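Long-range contacts in exopolygalacturonate lyase (Vibrio vulnificus, PDB 5A29), which probably cleaves pectate by beta-elimination at the ends of the chain, as a manganese-binding lyase of polysaccharide lyase family 2: residues T286-R291 with Y305-A310; G318-E323 with I381-T386. All blocks are in the same frame, centred on the assembly; numbering follows the deposited sequence.

Interactions 1 and 2 lie on the same side of the chain's centre, their own centres about 14 Å apart. They stand at the two ends of helix 308-317: 305-310 leads into it and 318-323 follows it. Interaction 1 is partly buried, with a buried polar bond and exposed lysines at its border. Interaction 2 is more deeply buried and held by van der Waals contact, an isoleucine against a phenylalanine and a polar turn. The two contacts touch mainly through Glu323. Its OE2 forms a salt bridge with NE of Arg308, at 2.7 Å, and its backbone N is a probable hydrogen-bond donor to Asp307. The start of the helix is thus tied to the loop beyond its end.

Interaction 1: T286-R291 with Y305-A310; sequences TSPKKR and YGDRAA. With SRT (S,R meso-tartaric acid), chain Q.
A polar contact fastens the short strand 287-288 and the loop after it to the N-terminus of helix 308-317. At its centre Ser287 OG donates to Asp307 OD2 over 2.7 Å, reaching the anti side of that oxygen 26° out of the carboxylate plane. Asp307 is also the N-cap of the helix. Its CG lies anti to the backbone N (chi1 -176°), which puts the carboxylate beside the carbonyl carbon, over the first turn of the helix. There Asp307 OD1 accepts from Ala310 N at 2.9 Å and, weakly, from Ala309 N. Pro288 lays CG over the Asp307 backbone, 3.6 Å from CA. A water receives Asp307 N at 3.1 Å and donates to Pro288 O at 2.7 Å, joining two backbone groups too poorly aligned to bond directly. Lys290 CA passes 3.7 Å from Gly306 CA, backbone against backbone. Arg308, bent at chi2 and chi3, turns its guanidinium edge to the tartrate. Arg308 NH2 donates to tartrate O3 at 2.8 Å, and Arg308 NH1 to the same oxygen. Tyr398 makes a cation-pi contact with this guanidinium. One carboxylate therefore serves strand, helix and, probably, the loop at Glu323; the cap and serine bonds probably stabilise its negative charge.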
loop_
_atom_site.group_PDB
_atom_site.type_symbol
_atom_site.label_atom_id
_atom_site.label_comp_id
_atom_site.label_asym_id
_atom_site.label_seq_id
_atom_site.Cartn_x
_atom_site.Cartn_y
_atom_site.Cartn_z
ATOM N N THR A 286 -1.758 -20.403 -3.698
ATOM C CA THR A 286 -1.177 -21.484 -4.548
ATOM C C THR A 286 0.350 -21.423 -4.432
ATOM O O THR A 286 0.870 -20.366 -4.084
ATOM C CB THR A 286 -1.551 -21.340 -6.021
ATOM O OG1 THR A 286 -1.163 -20.062 -6.541
ATOM C CG2 THR A 286 -3.073 -21.559 -6.263
ATOM N N SER A 287 1.056 -22.526 -4.742
ATOM C CA SER A 287 2.520 -22.553 -4.866
ATOM C C SER A 287 2.886 -22.810 -6.299
ATOM O O SER A 287 2.084 -23.361 -7.095
ATOM C CB SER A 287 3.155 -23.743 -4.091
ATOM O OG SER A 287 3.063 -23.591 -2.685
ATOM N N PRO A 288 4.106 -22.419 -6.652
ATOM C CA PRO A 288 4.643 -22.672 -7.968
ATOM C C PRO A 288 5.040 -24.133 -8.117
ATOM O O PRO A 288 5.675 -24.731 -7.230
ATOM C CB PRO A 288 5.908 -21.824 -8.002
ATOM C CG PRO A 288 6.333 -21.672 -6.609
ATOM C CD PRO A 288 5.066 -21.743 -5.747
ATOM N N LYS A 289 4.641 -24.701 -9.244
ATOM C CA LYS A 289 5.120 -26.044 -9.604
ATOM C C LYS A 289 6.630 -26.051 -9.861
ATOM O O LYS A 289 7.175 -25.122 -10.473
ATOM C CB LYS A 289 4.453 -26.399 -10.939
ATOM C CG LYS A 289 4.371 -27.880 -11.218
ATOM C CD LYS A 289 3.533 -28.124 -12.478
ATOM C CE LYS A 289 3.849 -29.490 -13.107
ATOM N NZ LYS A 289 3.630 -30.599 -12.127
ATOM N N LYS A 290 7.267 -27.183 -9.556
ATOM C CA LYS A 290 8.672 -27.436 -10.019
ATOM C C LYS A 290 8.648 -27.866 -11.477
ATOM O O LYS A 290 8.282 -29.019 -11.814
ATOM C CB LYS A 290 9.245 -28.542 -9.091
ATOM C CG LYS A 290 10.676 -28.995 -9.398
ATOM C CD LYS A 290 10.874 -30.317 -8.621
ATOM C CE LYS A 290 12.319 -30.828 -8.676
ATOM N NZ LYS A 290 12.367 -32.135 -7.865
ATOM N N ARG A 291 8.963 -26.939 -12.359
ATOM C CA ARG A 291 8.618 -27.062 -13.755
ATOM C C ARG A 291 9.928 -27.222 -14.518
ATOM O O ARG A 291 9.926 -27.761 -15.635
ATOM C CB ARG A 291 7.999 -25.700 -14.101
ATOM C CG ARG A 291 7.151 -25.536 -15.281
ATOM C CD ARG A 291 6.810 -24.044 -15.303
ATOM N NE ARG A 291 5.805 -23.792 -14.275
ATOM C CZ ARG A 291 4.533 -24.166 -14.403
ATOM N NH1 ARG A 291 4.147 -24.792 -15.520
ATOM N NH2 ARG A 291 3.648 -23.948 -13.429
ATOM N N TYR A 305 11.529 -23.309 -10.480
ATOM C CA TYR A 305 12.231 -24.419 -9.829
ATOM C C TYR A 305 11.436 -24.922 -8.670
ATOM O O TYR A 305 11.845 -25.815 -7.909
ATOM C CB TYR A 305 13.682 -24.020 -9.401
ATOM C CG TYR A 305 14.538 -23.598 -10.546
ATOM C CD1 TYR A 305 14.773 -24.474 -11.624
ATOM C CD2 TYR A 305 15.138 -22.315 -10.590
ATOM C CE1 TYR A 305 15.527 -24.082 -12.706
ATOM C CE2 TYR A 305 15.862 -21.914 -11.701
ATOM C CZ TYR A 305 16.072 -22.809 -12.741
ATOM O OH TYR A 305 16.782 -22.446 -13.874
ATOM N N GLY A 306 10.265 -24.336 -8.475
ATOM C CA GLY A 306 9.420 -24.885 -7.377
ATOM C C GLY A 306 9.260 -23.910 -6.203
ATOM O O GLY A 306 9.934 -22.860 -6.144
ATOM N N ASP A 307 8.490 -24.326 -5.225
ATOM C CA ASP A 307 8.162 -23.451 -4.102
ATOM C C ASP A 307 9.452 -23.094 -3.342
ATOM O O ASP A 307 10.244 -23.981 -2.977
ATOM C CB ASP A 307 7.215 -24.203 -3.163
ATOM C CG ASP A 307 6.732 -23.325 -2.005
ATOM O OD1 ASP A 307 7.524 -23.103 -1.097
ATOM O OD2 ASP A 307 5.563 -22.851 -2.076
ATOM N N ARG A 308 9.666 -21.798 -3.150
ATOM C CA ARG A 308 10.942 -21.262 -2.565
ATOM C C ARG A 308 11.060 -21.491 -1.088
ATOM O O ARG A 308 12.178 -21.655 -0.555
ATOM C CB ARG A 308 11.024 -19.770 -2.860
ATOM C CG ARG A 308 11.600 -19.472 -4.250
ATOM C CD ARG A 308 10.644 -19.575 -5.449
ATOM N NE ARG A 308 9.455 -18.695 -5.302
ATOM C CZ ARG A 308 9.321 -17.487 -5.854
ATOM N NH1 ARG A 308 10.309 -16.915 -6.545
ATOM N NH2 ARG A 308 8.177 -16.811 -5.703
ATOM N N ALA A 309 9.918 -21.534 -0.385
ATOM C CA ALA A 309 9.986 -21.811 1.016
ATOM C C ALA A 309 10.354 -23.289 1.207
ATOM O O ALA A 309 11.068 -23.654 2.165
ATOM C CB ALA A 309 8.633 -21.501 1.732
ATOM N N ALA A 310 9.784 -24.169 0.377
ATOM C CA ALA A 310 10.040 -25.631 0.549
ATOM C C ALA A 310 11.545 -25.843 0.302
ATOM O O ALA A 310 12.171 -26.585 1.027
ATOM C CB ALA A 310 9.224 -26.445 -0.498
HETATM O O1 SRT Q . 8.042 -16.220 -10.300
HETATM O O11 SRT Q . 10.248 -16.103 -9.908
HETATM C C1 SRT Q . 9.087 -15.668 -9.831
HETATM C C2 SRT Q . 9.081 -14.347 -9.100
HETATM O O2 SRT Q . 9.771 -13.340 -9.823
HETATM C C3 SRT Q . 7.878 -13.894 -8.332
HETATM O O3 SRT Q . 8.476 -14.366 -7.135
HETATM C C4 SRT Q . 7.817 -12.349 -8.233
HETATM O O4 SRT Q . 8.314 -11.842 -7.194
HETATM O O41 SRT Q . 7.305 -11.683 -9.201
HETATM O O HOH W 1 6.721 -26.789 -5.779
#

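Interaction 2: G318-E323 with I381-T386; sequences GNIARE and IFSDGT
Ile320 lays its CG1-CD1 branch across the side chain of Asp384. CG1 comes 3.5 Å from Asp384 CG, and CD1 reaches 3.7 Å from Asp384 CB. The branch is carried there because CG1 stands anti to the backbone N (chi1 -166°). CG1 also packs against Phe382 CB at 3.7 Å, while CD1 ends beside Ser383 OG. One isoleucine thus meets three successive residues of a type I beta turn, Phe382 to Gly385.

The turn is braced by the residue that follows it. Asp384 OD1 accepts from Thr386 N at 2.9 Å, an Asx turn, with the donor well above the carboxylate plane. Asp384 OD2 accepts from Thr386 OG1 at 2.8 Å on its syn side. These two bonds hold the carboxylate in place while the isoleucine lies against its carbon and both oxygens. The Phe382 ring reaches on to Ala321, whose CA lies 4.1 Å from CE2. Phe328 and Phe313 meet this ring edge-to-face, and the latter places it against helix 308-317. Ala321 is the centre of an inverse gamma turn, and its carbonyl O accepts from Arg322 NH1 at 2.9 Å.

Asn325 links the two loops: its side chain bonds to both Ile320 O and Ser383 OG. The contact joins the loop after helix 308-317 to the loop after strand 377-378. Between the two segments the attraction is mainly van der Waals. The Asp384 carboxylate directs its polar bonds to Thr386, just past the turn, and meets Ile320 by packing alone.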
loop_
_atom_site.group_PDB
_atom_site.type_symbol
_atom_site.label_atom_id
_atom_site.label_comp_id
_atom_site.label_asym_id
_atom_site.label_seq_id
_atom_site.Cartn_x
_atom_site.Cartn_y
_atom_site.Cartn_z
ATOM N N GLY A 318 9.322 -29.133 7.046
ATOM C CA GLY A 318 8.286 -30.030 6.500
ATOM C C GLY A 318 7.215 -29.295 5.707
ATOM O O GLY A 318 7.495 -28.263 5.107
ATOM N N ASN A 319 5.979 -29.803 5.775
ATOM C CA ASN A 319 4.909 -29.375 4.915
ATOM C C ASN A 319 4.474 -27.909 5.186
ATOM O O ASN A 319 3.871 -27.331 4.299
ATOM C CB ASN A 319 3.670 -30.243 5.208
ATOM C CG ASN A 319 3.823 -31.670 4.681
ATOM O OD1 ASN A 319 4.770 -31.988 3.961
ATOM N ND2 ASN A 319 2.849 -32.489 4.967
ATOM N N ILE A 320 4.714 -27.383 6.410
ATOM C CA ILE A 320 4.358 -25.921 6.652
ATOM C C ILE A 320 5.178 -25.017 5.697
ATOM O O ILE A 320 4.746 -23.900 5.366
ATOM C CB ILE A 320 4.451 -25.528 8.140
ATOM C CG1 ILE A 320 3.745 -24.154 8.413
ATOM C CG2 ILE A 320 5.922 -25.451 8.599
ATOM C CD1 ILE A 320 2.234 -24.155 8.105
ATOM N N ALA A 321 6.371 -25.483 5.249
ATOM C CA ALA A 321 7.259 -24.608 4.467
ATOM C C ALA A 321 6.775 -24.533 3.024
ATOM O O ALA A 321 7.350 -25.184 2.129
ATOM C CB ALA A 321 8.749 -25.090 4.513
ATOM N N ARG A 322 5.748 -23.701 2.778
ATOM C CA ARG A 322 5.308 -23.367 1.446
ATOM C C ARG A 322 5.107 -21.856 1.480
ATOM O O ARG A 322 4.803 -21.304 2.542
ATOM C CB ARG A 322 3.956 -24.066 1.095
ATOM C CG ARG A 322 4.079 -25.630 1.018
ATOM C CD ARG A 322 5.054 -26.072 -0.095
ATOM N NE ARG A 322 5.107 -27.551 -0.184
ATOM C CZ ARG A 322 5.769 -28.381 0.627
ATOM N NH1 ARG A 322 6.593 -27.959 1.601
ATOM N NH2 ARG A 322 5.630 -29.709 0.433
ATOM N N GLU A 323 5.167 -21.236 0.333
ATOM C CA GLU A 323 5.273 -19.728 0.289
ATOM C C GLU A 323 4.126 -19.006 0.983
ATOM O O GLU A 323 4.333 -17.929 1.618
ATOM C CB GLU A 323 5.402 -19.239 -1.148
ATOM C CG GLU A 323 6.764 -19.660 -1.739
ATOM C CD GLU A 323 6.910 -19.299 -3.203
ATOM O OE1 GLU A 323 6.432 -18.195 -3.661
ATOM O OE2 GLU A 323 7.573 -20.067 -3.937
ATOM N N ILE A 381 6.928 -15.740 12.014
ATOM C CA ILE A 381 6.308 -17.019 12.173
ATOM C C ILE A 381 5.796 -17.568 10.843
ATOM O O ILE A 381 5.610 -16.816 9.859
ATOM C CB ILE A 381 5.081 -16.935 13.164
ATOM C CG1 ILE A 381 3.976 -15.950 12.645
ATOM C CG2 ILE A 381 5.524 -16.696 14.602
ATOM C CD1 ILE A 381 2.591 -16.314 13.217
ATOM N N PHE A 382 5.577 -18.884 10.835
ATOM C CA PHE A 382 4.720 -19.500 9.779
ATOM C C PHE A 382 3.265 -19.564 10.276
ATOM O O PHE A 382 3.007 -19.325 11.472
ATOM C CB PHE A 382 5.218 -20.955 9.496
ATOM C CG PHE A 382 6.548 -21.006 8.760
ATOM C CD1 PHE A 382 7.751 -20.940 9.480
ATOM C CD2 PHE A 382 6.613 -21.145 7.377
ATOM C CE1 PHE A 382 8.990 -20.998 8.810
ATOM C CE2 PHE A 382 7.858 -21.172 6.708
ATOM C CZ PHE A 382 9.051 -21.074 7.455
ATOM N N SER A 383 2.299 -19.824 9.339
ATOM C CA SER A 383 0.878 -19.705 9.651
ATOM C C SER A 383 0.416 -20.773 10.659
ATOM O O SER A 383 -0.645 -20.655 11.227
ATOM C CB SER A 383 0.061 -19.817 8.349
ATOM O OG SER A 383 0.383 -21.127 7.826
ATOM N N ASP A 384 1.214 -21.823 10.907
ATOM C CA ASP A 384 0.894 -22.777 12.010
ATOM C C ASP A 384 1.444 -22.303 13.365
ATOM O O ASP A 384 1.192 -22.942 14.394
ATOM C CB ASP A 384 1.513 -24.142 11.729
ATOM C CG ASP A 384 3.044 -24.129 11.886
ATOM O OD1 ASP A 384 3.641 -23.053 11.788
ATOM O OD2 ASP A 384 3.667 -25.190 12.084
ATOM N N GLY A 385 2.106 -21.139 13.393
ATOM C CA GLY A 385 2.618 -20.614 14.682
ATOM C C GLY A 385 4.094 -20.911 14.965
ATOM O O GLY A 385 4.641 -20.396 15.941
ATOM N N THR A 386 4.741 -21.702 14.105
ATOM C CA THR A 386 6.156 -22.055 14.301
ATOM C C THR A 386 6.955 -20.747 14.140
ATOM O O THR A 386 6.854 -20.096 13.104
ATOM C CB THR A 386 6.668 -23.023 13.232
ATOM O OG1 THR A 386 5.950 -24.240 13.347
ATOM C CG2 THR A 386 8.169 -23.365 13.477
#